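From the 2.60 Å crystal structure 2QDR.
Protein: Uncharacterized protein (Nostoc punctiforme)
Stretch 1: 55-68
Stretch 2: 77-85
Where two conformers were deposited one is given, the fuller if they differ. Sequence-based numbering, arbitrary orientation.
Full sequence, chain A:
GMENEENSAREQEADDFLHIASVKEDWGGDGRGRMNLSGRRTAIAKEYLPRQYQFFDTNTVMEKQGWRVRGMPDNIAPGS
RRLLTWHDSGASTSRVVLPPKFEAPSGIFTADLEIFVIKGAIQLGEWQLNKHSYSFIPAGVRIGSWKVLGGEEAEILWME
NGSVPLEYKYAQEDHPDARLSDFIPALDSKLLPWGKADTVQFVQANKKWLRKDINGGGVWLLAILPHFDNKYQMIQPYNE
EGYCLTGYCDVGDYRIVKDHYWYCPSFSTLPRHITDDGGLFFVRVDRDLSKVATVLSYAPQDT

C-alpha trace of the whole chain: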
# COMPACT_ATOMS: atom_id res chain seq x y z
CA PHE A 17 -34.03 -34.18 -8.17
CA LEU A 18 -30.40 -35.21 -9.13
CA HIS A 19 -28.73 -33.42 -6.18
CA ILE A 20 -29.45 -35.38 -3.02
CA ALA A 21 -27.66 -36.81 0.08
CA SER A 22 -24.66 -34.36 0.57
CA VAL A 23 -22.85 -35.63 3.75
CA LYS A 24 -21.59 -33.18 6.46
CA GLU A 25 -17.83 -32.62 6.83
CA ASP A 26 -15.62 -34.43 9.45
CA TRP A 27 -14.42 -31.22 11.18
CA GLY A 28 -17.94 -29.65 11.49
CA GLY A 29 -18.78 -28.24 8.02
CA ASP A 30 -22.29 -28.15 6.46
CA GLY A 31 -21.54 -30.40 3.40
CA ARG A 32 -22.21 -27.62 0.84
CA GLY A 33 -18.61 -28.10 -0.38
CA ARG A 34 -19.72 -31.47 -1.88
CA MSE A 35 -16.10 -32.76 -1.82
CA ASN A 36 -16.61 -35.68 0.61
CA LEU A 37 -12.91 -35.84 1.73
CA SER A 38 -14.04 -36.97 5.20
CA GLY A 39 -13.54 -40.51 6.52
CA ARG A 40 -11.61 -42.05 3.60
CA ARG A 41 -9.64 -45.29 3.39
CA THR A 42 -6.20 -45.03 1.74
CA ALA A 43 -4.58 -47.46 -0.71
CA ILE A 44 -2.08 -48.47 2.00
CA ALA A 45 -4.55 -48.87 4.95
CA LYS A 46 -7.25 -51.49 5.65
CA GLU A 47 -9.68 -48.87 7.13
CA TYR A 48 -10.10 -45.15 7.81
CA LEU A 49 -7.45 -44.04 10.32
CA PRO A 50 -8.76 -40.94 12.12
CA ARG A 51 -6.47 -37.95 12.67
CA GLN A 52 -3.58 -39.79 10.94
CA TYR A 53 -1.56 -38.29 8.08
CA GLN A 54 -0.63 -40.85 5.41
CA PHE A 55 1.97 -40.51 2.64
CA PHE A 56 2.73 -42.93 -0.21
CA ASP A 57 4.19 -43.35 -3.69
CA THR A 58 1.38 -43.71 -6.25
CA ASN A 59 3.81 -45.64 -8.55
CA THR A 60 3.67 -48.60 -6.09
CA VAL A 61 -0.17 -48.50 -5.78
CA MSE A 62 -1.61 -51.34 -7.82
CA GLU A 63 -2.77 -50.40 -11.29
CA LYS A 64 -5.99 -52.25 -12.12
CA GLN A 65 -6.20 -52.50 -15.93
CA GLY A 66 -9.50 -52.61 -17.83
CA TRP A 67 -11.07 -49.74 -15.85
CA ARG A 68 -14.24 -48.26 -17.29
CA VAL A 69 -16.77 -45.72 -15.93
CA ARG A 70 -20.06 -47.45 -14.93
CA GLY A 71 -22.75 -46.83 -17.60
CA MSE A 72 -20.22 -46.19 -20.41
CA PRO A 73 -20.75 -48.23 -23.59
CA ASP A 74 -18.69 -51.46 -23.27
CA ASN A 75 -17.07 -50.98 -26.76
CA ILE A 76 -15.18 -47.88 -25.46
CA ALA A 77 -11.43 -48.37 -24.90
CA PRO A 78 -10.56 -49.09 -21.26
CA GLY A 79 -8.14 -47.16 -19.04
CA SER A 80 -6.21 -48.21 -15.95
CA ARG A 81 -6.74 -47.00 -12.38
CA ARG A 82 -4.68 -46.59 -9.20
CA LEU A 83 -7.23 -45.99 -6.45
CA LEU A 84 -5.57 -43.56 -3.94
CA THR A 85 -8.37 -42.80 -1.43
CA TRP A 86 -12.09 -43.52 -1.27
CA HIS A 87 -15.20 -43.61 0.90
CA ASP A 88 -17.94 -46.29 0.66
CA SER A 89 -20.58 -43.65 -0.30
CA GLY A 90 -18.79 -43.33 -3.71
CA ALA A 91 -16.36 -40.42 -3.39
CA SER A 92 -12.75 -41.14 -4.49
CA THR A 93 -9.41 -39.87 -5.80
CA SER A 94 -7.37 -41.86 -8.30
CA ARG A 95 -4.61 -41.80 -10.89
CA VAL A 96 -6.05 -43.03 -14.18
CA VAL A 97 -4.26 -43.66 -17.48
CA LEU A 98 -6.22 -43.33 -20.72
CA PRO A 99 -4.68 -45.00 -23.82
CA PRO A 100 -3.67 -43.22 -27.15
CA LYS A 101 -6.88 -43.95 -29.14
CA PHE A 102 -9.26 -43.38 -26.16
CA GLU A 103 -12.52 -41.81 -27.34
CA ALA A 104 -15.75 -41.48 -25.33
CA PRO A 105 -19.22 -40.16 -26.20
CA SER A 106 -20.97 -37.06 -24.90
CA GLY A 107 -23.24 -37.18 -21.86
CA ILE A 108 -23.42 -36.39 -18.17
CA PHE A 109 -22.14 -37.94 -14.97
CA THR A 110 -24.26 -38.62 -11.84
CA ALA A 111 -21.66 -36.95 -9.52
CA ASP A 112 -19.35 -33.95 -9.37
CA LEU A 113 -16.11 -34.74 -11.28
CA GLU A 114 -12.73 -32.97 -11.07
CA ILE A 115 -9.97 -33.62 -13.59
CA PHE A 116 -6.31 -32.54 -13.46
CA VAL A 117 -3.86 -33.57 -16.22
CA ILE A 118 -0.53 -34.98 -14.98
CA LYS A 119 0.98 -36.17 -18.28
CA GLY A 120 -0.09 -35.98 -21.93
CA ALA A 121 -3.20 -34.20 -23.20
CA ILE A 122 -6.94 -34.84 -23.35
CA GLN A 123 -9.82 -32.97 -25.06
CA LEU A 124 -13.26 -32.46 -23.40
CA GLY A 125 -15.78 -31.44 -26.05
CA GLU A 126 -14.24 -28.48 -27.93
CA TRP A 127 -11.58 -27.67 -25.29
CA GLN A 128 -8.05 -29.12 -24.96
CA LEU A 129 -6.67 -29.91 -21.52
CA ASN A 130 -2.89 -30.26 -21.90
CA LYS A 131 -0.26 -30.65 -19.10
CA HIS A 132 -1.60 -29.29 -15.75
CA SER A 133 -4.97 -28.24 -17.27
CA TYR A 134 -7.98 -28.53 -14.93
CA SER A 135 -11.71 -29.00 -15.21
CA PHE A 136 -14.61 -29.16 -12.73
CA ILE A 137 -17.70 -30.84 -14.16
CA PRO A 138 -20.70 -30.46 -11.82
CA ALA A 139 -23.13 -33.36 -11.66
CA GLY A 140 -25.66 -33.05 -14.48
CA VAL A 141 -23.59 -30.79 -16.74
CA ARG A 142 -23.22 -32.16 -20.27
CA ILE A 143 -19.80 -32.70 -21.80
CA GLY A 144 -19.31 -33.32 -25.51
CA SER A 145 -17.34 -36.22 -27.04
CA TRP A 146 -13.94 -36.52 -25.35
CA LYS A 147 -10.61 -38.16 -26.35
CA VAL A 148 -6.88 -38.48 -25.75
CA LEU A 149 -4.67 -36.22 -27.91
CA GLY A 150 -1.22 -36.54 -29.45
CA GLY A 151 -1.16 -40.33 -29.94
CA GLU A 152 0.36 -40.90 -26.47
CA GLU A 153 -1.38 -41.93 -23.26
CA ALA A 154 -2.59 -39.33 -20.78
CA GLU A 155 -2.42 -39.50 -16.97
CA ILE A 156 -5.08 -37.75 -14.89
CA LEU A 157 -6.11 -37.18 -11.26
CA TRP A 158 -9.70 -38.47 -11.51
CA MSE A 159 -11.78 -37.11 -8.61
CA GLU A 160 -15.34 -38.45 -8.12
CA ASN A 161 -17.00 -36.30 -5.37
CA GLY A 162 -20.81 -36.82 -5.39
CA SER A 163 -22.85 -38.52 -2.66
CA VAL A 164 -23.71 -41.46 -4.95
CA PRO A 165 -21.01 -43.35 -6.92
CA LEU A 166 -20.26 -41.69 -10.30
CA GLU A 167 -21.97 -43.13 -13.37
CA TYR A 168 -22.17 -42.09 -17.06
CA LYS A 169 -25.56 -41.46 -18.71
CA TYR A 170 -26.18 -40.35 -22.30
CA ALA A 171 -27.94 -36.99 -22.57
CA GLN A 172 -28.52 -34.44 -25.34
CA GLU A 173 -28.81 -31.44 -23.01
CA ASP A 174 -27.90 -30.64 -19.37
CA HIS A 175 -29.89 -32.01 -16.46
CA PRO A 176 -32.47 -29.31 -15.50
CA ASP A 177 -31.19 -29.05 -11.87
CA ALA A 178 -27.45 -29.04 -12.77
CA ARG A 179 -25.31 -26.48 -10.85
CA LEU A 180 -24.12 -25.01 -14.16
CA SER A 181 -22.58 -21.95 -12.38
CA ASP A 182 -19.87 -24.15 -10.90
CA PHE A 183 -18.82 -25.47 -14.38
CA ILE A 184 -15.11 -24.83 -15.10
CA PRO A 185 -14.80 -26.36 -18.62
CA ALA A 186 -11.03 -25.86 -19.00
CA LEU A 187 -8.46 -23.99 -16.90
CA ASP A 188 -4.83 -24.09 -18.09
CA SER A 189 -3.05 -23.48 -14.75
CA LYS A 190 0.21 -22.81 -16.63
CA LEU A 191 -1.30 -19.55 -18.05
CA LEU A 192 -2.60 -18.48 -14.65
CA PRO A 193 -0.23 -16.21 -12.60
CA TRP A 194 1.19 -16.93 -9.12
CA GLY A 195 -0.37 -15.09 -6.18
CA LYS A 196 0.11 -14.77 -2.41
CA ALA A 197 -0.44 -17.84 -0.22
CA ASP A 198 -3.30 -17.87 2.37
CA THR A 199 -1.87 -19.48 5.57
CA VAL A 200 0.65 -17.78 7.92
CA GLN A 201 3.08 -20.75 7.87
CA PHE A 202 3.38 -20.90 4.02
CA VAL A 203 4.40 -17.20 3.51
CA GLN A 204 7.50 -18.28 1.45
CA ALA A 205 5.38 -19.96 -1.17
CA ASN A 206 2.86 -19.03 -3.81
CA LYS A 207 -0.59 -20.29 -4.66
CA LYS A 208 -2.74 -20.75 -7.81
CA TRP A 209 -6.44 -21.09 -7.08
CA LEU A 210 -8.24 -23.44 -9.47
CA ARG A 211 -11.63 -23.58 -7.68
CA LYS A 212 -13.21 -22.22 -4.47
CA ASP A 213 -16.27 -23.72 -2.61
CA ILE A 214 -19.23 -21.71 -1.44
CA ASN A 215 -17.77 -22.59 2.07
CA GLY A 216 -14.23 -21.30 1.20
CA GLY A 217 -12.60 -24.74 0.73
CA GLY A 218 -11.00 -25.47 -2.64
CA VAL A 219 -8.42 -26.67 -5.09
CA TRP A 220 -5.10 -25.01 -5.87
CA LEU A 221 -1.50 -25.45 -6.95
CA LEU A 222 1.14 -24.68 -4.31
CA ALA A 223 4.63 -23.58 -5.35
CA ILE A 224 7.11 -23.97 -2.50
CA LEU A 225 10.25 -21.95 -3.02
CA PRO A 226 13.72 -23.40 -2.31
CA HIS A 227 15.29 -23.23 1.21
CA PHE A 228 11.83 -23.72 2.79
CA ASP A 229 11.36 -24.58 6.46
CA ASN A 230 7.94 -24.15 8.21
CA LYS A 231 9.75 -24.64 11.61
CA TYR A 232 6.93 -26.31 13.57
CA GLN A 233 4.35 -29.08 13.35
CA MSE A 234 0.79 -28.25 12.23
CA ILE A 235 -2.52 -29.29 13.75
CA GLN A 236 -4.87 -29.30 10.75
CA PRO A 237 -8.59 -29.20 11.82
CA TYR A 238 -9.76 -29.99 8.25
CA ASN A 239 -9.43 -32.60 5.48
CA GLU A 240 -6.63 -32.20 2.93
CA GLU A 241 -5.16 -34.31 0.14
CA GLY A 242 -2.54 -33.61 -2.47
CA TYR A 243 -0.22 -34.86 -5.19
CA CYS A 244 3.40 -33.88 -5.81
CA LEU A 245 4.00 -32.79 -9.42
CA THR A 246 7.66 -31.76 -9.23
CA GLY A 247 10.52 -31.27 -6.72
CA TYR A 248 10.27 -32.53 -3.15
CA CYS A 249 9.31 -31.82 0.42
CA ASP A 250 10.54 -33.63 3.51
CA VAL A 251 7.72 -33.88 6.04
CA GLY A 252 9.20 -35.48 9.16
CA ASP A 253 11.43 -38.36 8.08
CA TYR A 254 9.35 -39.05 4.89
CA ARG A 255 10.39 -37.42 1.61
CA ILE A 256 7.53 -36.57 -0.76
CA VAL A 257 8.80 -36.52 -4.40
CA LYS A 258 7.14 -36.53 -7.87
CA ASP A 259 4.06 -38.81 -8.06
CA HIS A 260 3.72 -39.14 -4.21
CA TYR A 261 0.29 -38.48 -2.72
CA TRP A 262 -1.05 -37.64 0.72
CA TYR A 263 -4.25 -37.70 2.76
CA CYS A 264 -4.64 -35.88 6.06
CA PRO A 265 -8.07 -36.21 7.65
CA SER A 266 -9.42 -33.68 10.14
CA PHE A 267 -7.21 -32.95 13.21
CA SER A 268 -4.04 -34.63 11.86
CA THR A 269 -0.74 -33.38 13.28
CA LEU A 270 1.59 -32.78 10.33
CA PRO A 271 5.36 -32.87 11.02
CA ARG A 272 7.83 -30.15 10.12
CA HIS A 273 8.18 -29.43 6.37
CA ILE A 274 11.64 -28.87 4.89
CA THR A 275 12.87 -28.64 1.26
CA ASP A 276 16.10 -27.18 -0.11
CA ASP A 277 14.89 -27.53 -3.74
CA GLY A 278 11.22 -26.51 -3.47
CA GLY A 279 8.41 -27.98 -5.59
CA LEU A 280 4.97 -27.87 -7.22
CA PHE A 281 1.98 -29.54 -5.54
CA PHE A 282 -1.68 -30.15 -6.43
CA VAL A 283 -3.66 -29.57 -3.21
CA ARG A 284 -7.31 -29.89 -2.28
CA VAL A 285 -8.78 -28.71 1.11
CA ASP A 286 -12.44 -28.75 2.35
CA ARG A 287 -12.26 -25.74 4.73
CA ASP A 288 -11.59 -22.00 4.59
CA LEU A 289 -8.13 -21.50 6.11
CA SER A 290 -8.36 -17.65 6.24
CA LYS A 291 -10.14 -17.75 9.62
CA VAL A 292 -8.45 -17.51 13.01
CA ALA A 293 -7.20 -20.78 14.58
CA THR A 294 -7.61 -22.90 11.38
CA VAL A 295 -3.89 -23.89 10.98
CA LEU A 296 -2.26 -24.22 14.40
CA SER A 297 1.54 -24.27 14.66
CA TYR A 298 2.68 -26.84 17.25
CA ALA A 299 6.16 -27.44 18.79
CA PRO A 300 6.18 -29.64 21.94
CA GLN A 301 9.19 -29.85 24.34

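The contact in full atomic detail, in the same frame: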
# COMPACT_ATOMS: atom_id res chain seq x y z
N PHE A 55 1.23 -40.85 3.84
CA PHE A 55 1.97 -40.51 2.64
C PHE A 55 2.39 -41.77 1.91
O PHE A 55 2.81 -42.74 2.55
CB PHE A 55 3.25 -39.75 2.97
CG PHE A 55 3.10 -38.66 3.99
CD1 PHE A 55 2.13 -37.68 3.84
CD2 PHE A 55 4.03 -38.51 5.03
CE1 PHE A 55 2.00 -36.64 4.76
CE2 PHE A 55 3.92 -37.46 5.95
CZ PHE A 55 2.90 -36.52 5.81
N PHE A 56 2.30 -41.77 0.58
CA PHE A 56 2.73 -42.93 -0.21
C PHE A 56 2.98 -42.61 -1.69
O PHE A 56 2.46 -41.64 -2.25
CB PHE A 56 1.73 -44.10 -0.10
CG PHE A 56 0.32 -43.75 -0.47
CD1 PHE A 56 -0.57 -43.29 0.49
CD2 PHE A 56 -0.13 -43.92 -1.77
CE1 PHE A 56 -1.88 -42.99 0.16
CE2 PHE A 56 -1.44 -43.62 -2.12
CZ PHE A 56 -2.32 -43.16 -1.15
N ASP A 57 3.81 -43.46 -2.30
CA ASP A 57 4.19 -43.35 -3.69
C ASP A 57 3.08 -43.98 -4.50
O ASP A 57 2.77 -45.15 -4.31
CB ASP A 57 5.52 -44.09 -3.92
CG ASP A 57 6.10 -43.92 -5.33
OD1 ASP A 57 5.54 -43.18 -6.16
OD2 ASP A 57 7.14 -44.56 -5.60
N THR A 58 2.46 -43.20 -5.39
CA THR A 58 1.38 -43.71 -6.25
C THR A 58 1.90 -44.73 -7.29
O THR A 58 1.11 -45.55 -7.77
CB THR A 58 0.58 -42.58 -6.96
OG1 THR A 58 1.45 -41.78 -7.78
CG2 THR A 58 -0.10 -41.69 -5.92
N ASN A 59 3.20 -44.67 -7.63
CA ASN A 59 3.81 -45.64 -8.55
C ASN A 59 3.63 -47.07 -8.04
O ASN A 59 3.32 -47.96 -8.82
CB ASN A 59 5.32 -45.39 -8.73
CG ASN A 59 5.66 -44.08 -9.44
OD1 ASN A 59 4.98 -43.65 -10.36
ND2 ASN A 59 6.76 -43.48 -9.04
N THR A 60 3.80 -47.27 -6.73
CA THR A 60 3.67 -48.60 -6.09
C THR A 60 2.22 -49.04 -5.79
O THR A 60 2.01 -50.18 -5.38
CB THR A 60 4.49 -48.67 -4.77
OG1 THR A 60 3.95 -47.75 -3.81
CG2 THR A 60 5.96 -48.33 -5.04
N VAL A 61 1.24 -48.15 -5.97
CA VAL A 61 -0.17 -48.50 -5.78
C VAL A 61 -0.51 -49.37 -6.97
O VAL A 61 -0.08 -49.08 -8.09
CB VAL A 61 -1.11 -47.29 -5.75
CG1 VAL A 61 -2.59 -47.73 -5.72
CG2 VAL A 61 -0.80 -46.39 -4.55
N MSE A 62 -1.29 -50.42 -6.72
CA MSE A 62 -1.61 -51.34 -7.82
C MSE A 62 -2.53 -50.72 -8.86
O MSE A 62 -3.53 -50.06 -8.57
CB MSE A 62 -2.13 -52.69 -7.34
CG MSE A 62 -2.23 -53.67 -8.52
SE MSE A 62 -1.98 -55.49 -8.02
CE MSE A 62 -0.10 -55.40 -7.35
N GLU A 63 -2.11 -50.93 -10.11
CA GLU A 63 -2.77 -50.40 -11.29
C GLU A 63 -3.70 -51.44 -11.90
O GLU A 63 -3.25 -52.32 -12.64
CB GLU A 63 -1.70 -49.94 -12.30
CG GLU A 63 -2.26 -49.31 -13.55
CD GLU A 63 -1.19 -48.77 -14.47
OE1 GLU A 63 -0.01 -49.17 -14.36
OE2 GLU A 63 -1.54 -47.93 -15.32
N LYS A 64 -4.99 -51.33 -11.58
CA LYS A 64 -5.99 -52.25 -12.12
C LYS A 64 -6.29 -51.85 -13.56
O LYS A 64 -6.80 -50.77 -13.80
CB LYS A 64 -7.29 -52.23 -11.30
CG LYS A 64 -7.15 -52.71 -9.86
N GLN A 65 -5.95 -52.73 -14.50
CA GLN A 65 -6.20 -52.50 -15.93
C GLN A 65 -7.67 -52.75 -16.22
O GLN A 65 -8.40 -53.24 -15.36
CB GLN A 65 -5.31 -53.40 -16.80
CG GLN A 65 -3.80 -53.15 -16.66
CD GLN A 65 -3.37 -51.75 -17.12
OE1 GLN A 65 -4.07 -51.08 -17.89
NE2 GLN A 65 -2.20 -51.31 -16.66
N GLY A 66 -8.11 -52.40 -17.43
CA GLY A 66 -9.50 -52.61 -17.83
C GLY A 66 -10.54 -51.78 -17.09
O GLY A 66 -11.70 -52.20 -17.01
N TRP A 67 -10.15 -50.62 -16.56
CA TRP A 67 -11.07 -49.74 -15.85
C TRP A 67 -11.97 -49.05 -16.85
O TRP A 67 -11.54 -48.67 -17.93
CB TRP A 67 -10.31 -48.71 -15.03
CG TRP A 67 -11.19 -47.70 -14.39
CD1 TRP A 67 -11.98 -47.87 -13.29
CD2 TRP A 67 -11.37 -46.34 -14.80
NE1 TRP A 67 -12.64 -46.70 -12.99
CE2 TRP A 67 -12.28 -45.75 -13.90
CE3 TRP A 67 -10.84 -45.57 -15.83
CZ2 TRP A 67 -12.67 -44.42 -14.01
CZ3 TRP A 67 -11.23 -44.25 -15.94
CH2 TRP A 67 -12.14 -43.68 -15.03
N ARG A 68 -13.23 -48.87 -16.45
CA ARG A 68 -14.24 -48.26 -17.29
C ARG A 68 -15.29 -47.62 -16.39
O ARG A 68 -15.65 -48.21 -15.37
CB ARG A 68 -14.86 -49.38 -18.13
CG ARG A 68 -15.60 -48.96 -19.38
CD ARG A 68 -16.26 -50.17 -20.06
NE ARG A 68 -15.39 -51.35 -20.06
CZ ARG A 68 -14.34 -51.57 -20.86
NH1 ARG A 68 -13.93 -50.66 -21.74
NH2 ARG A 68 -13.65 -52.70 -20.74
N ALA A 77 -12.73 -47.87 -25.32
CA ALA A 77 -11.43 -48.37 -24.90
C ALA A 77 -11.30 -48.21 -23.39
O ALA A 77 -11.73 -47.19 -22.85
CB ALA A 77 -10.32 -47.62 -25.61
N PRO A 78 -10.71 -49.21 -22.71
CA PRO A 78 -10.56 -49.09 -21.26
C PRO A 78 -9.28 -48.36 -20.85
O PRO A 78 -8.32 -48.28 -21.61
CB PRO A 78 -10.47 -50.55 -20.82
CG PRO A 78 -9.71 -51.20 -21.94
CD PRO A 78 -10.13 -50.48 -23.20
N GLY A 79 -9.28 -47.85 -19.62
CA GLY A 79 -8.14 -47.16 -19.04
C GLY A 79 -7.68 -48.03 -17.89
O GLY A 79 -8.15 -49.17 -17.75
N SER A 80 -6.74 -47.52 -17.11
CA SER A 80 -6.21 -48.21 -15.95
C SER A 80 -6.52 -47.30 -14.79
O SER A 80 -6.79 -46.12 -15.01
CB SER A 80 -4.71 -48.39 -16.05
OG SER A 80 -4.05 -47.16 -15.86
N ARG A 81 -6.48 -47.83 -13.56
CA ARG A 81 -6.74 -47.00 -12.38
C ARG A 81 -5.97 -47.45 -11.14
O ARG A 81 -5.90 -48.64 -10.83
CB ARG A 81 -8.23 -46.96 -12.03
CG ARG A 81 -8.54 -45.95 -10.90
CD ARG A 81 -10.01 -45.77 -10.63
NE ARG A 81 -10.64 -46.96 -10.07
CZ ARG A 81 -11.91 -47.04 -9.66
NH1 ARG A 81 -12.74 -45.99 -9.72
NH2 ARG A 81 -12.36 -48.20 -9.17
N ARG A 82 -5.41 -46.46 -10.45
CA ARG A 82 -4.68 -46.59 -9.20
C ARG A 82 -5.57 -45.83 -8.24
O ARG A 82 -5.63 -44.61 -8.30
CB ARG A 82 -3.25 -46.05 -9.29
CG ARG A 82 -2.34 -47.11 -9.86
CD ARG A 82 -0.96 -46.70 -10.28
NE ARG A 82 -0.98 -45.99 -11.56
CZ ARG A 82 0.07 -45.75 -12.34
NH1 ARG A 82 1.29 -46.20 -12.03
NH2 ARG A 82 -0.10 -45.09 -13.49
N LEU A 83 -6.30 -46.57 -7.40
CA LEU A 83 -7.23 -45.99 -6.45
C LEU A 83 -6.46 -45.50 -5.20
O LEU A 83 -6.02 -46.31 -4.39
CB LEU A 83 -8.29 -47.03 -6.10
CG LEU A 83 -9.55 -46.56 -5.38
CD1 LEU A 83 -10.42 -45.69 -6.27
CD2 LEU A 83 -10.35 -47.76 -4.89
N LEU A 84 -6.31 -44.18 -5.06
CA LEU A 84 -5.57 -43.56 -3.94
C LEU A 84 -6.34 -43.52 -2.61
O LEU A 84 -5.84 -44.01 -1.59
CB LEU A 84 -5.14 -42.14 -4.33
CG LEU A 84 -3.94 -41.94 -5.29
CD1 LEU A 84 -3.79 -42.99 -6.38
CD2 LEU A 84 -4.00 -40.53 -5.93
N THR A 85 -7.51 -42.89 -2.62
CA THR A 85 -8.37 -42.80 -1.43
C THR A 85 -9.82 -42.88 -1.86
O THR A 85 -10.15 -42.51 -2.98
CB THR A 85 -8.24 -41.49 -0.61
OG1 THR A 85 -8.53 -40.36 -1.45
CG2 THR A 85 -6.85 -41.35 -0.04

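Two antiparallel backbone pairs fix the frame in which the side chains must be read. Lys-64 N donates to Arg-81 O (2.9 Å) and Arg-81 N to Lys-64 O (3.0 Å); Trp-67 N donates to Gly-79 O (2.7 Å) and Gly-79 N to Trp-67 O (2.9 Å). Lys-64 to Trp-67 is a step of three residues while Arg-81 to Gly-79 is a step of two, so the register slips by one at a beta bulge. Gly-66 lies within it at phi 67°, a value that favours glycine.

The bulge leaves Lys-64, Arg-81 and Trp-67 on the same face of the sheet. Trp-67 adopts chi1 t with chi2 76°, and Arg-81 extends through t, t before turning at chi3 (p). This brings Arg-81 CD to 3.9 Å from the centroid of the Trp-67 five-membered ring, 21° off the normal, a CH-pi contact over the face. Trp-67 NE1 and Arg-81 NH1 approach to 3.3 Å, but both are donors, so the pair is packing rather than a hydrogen bond. Gly-79 lies at the indole edge; an ideal CB there would stand 3.6 Å from Trp-67 CE3, leaving little room for a side chain.

Glu-63 starts sideways, yet its extended t, t chain carries the carboxylate to the partner strand. Ser-80, at chi1 p, donates from OG to Glu-63 OE2 at 2.7 Å. The same OE2 lies 3.7 Å from Arg-82 NH2, over the guanidinium face: a long salt bridge of charges alone, with no N-H directed at the oxygen. The m, t, m course of Arg-82 runs its aliphatic part along the other stretch, with CD 3.4 Å from Val-61 O and 3.5 Å from Thr-58 O.

Farther along, Thr-58 CG2 meets Leu-84 CG at 3.9 Å, and Phe-56 (chi1 p) places CZ 4.4 Å from Leu-84 CB, an apolar contact.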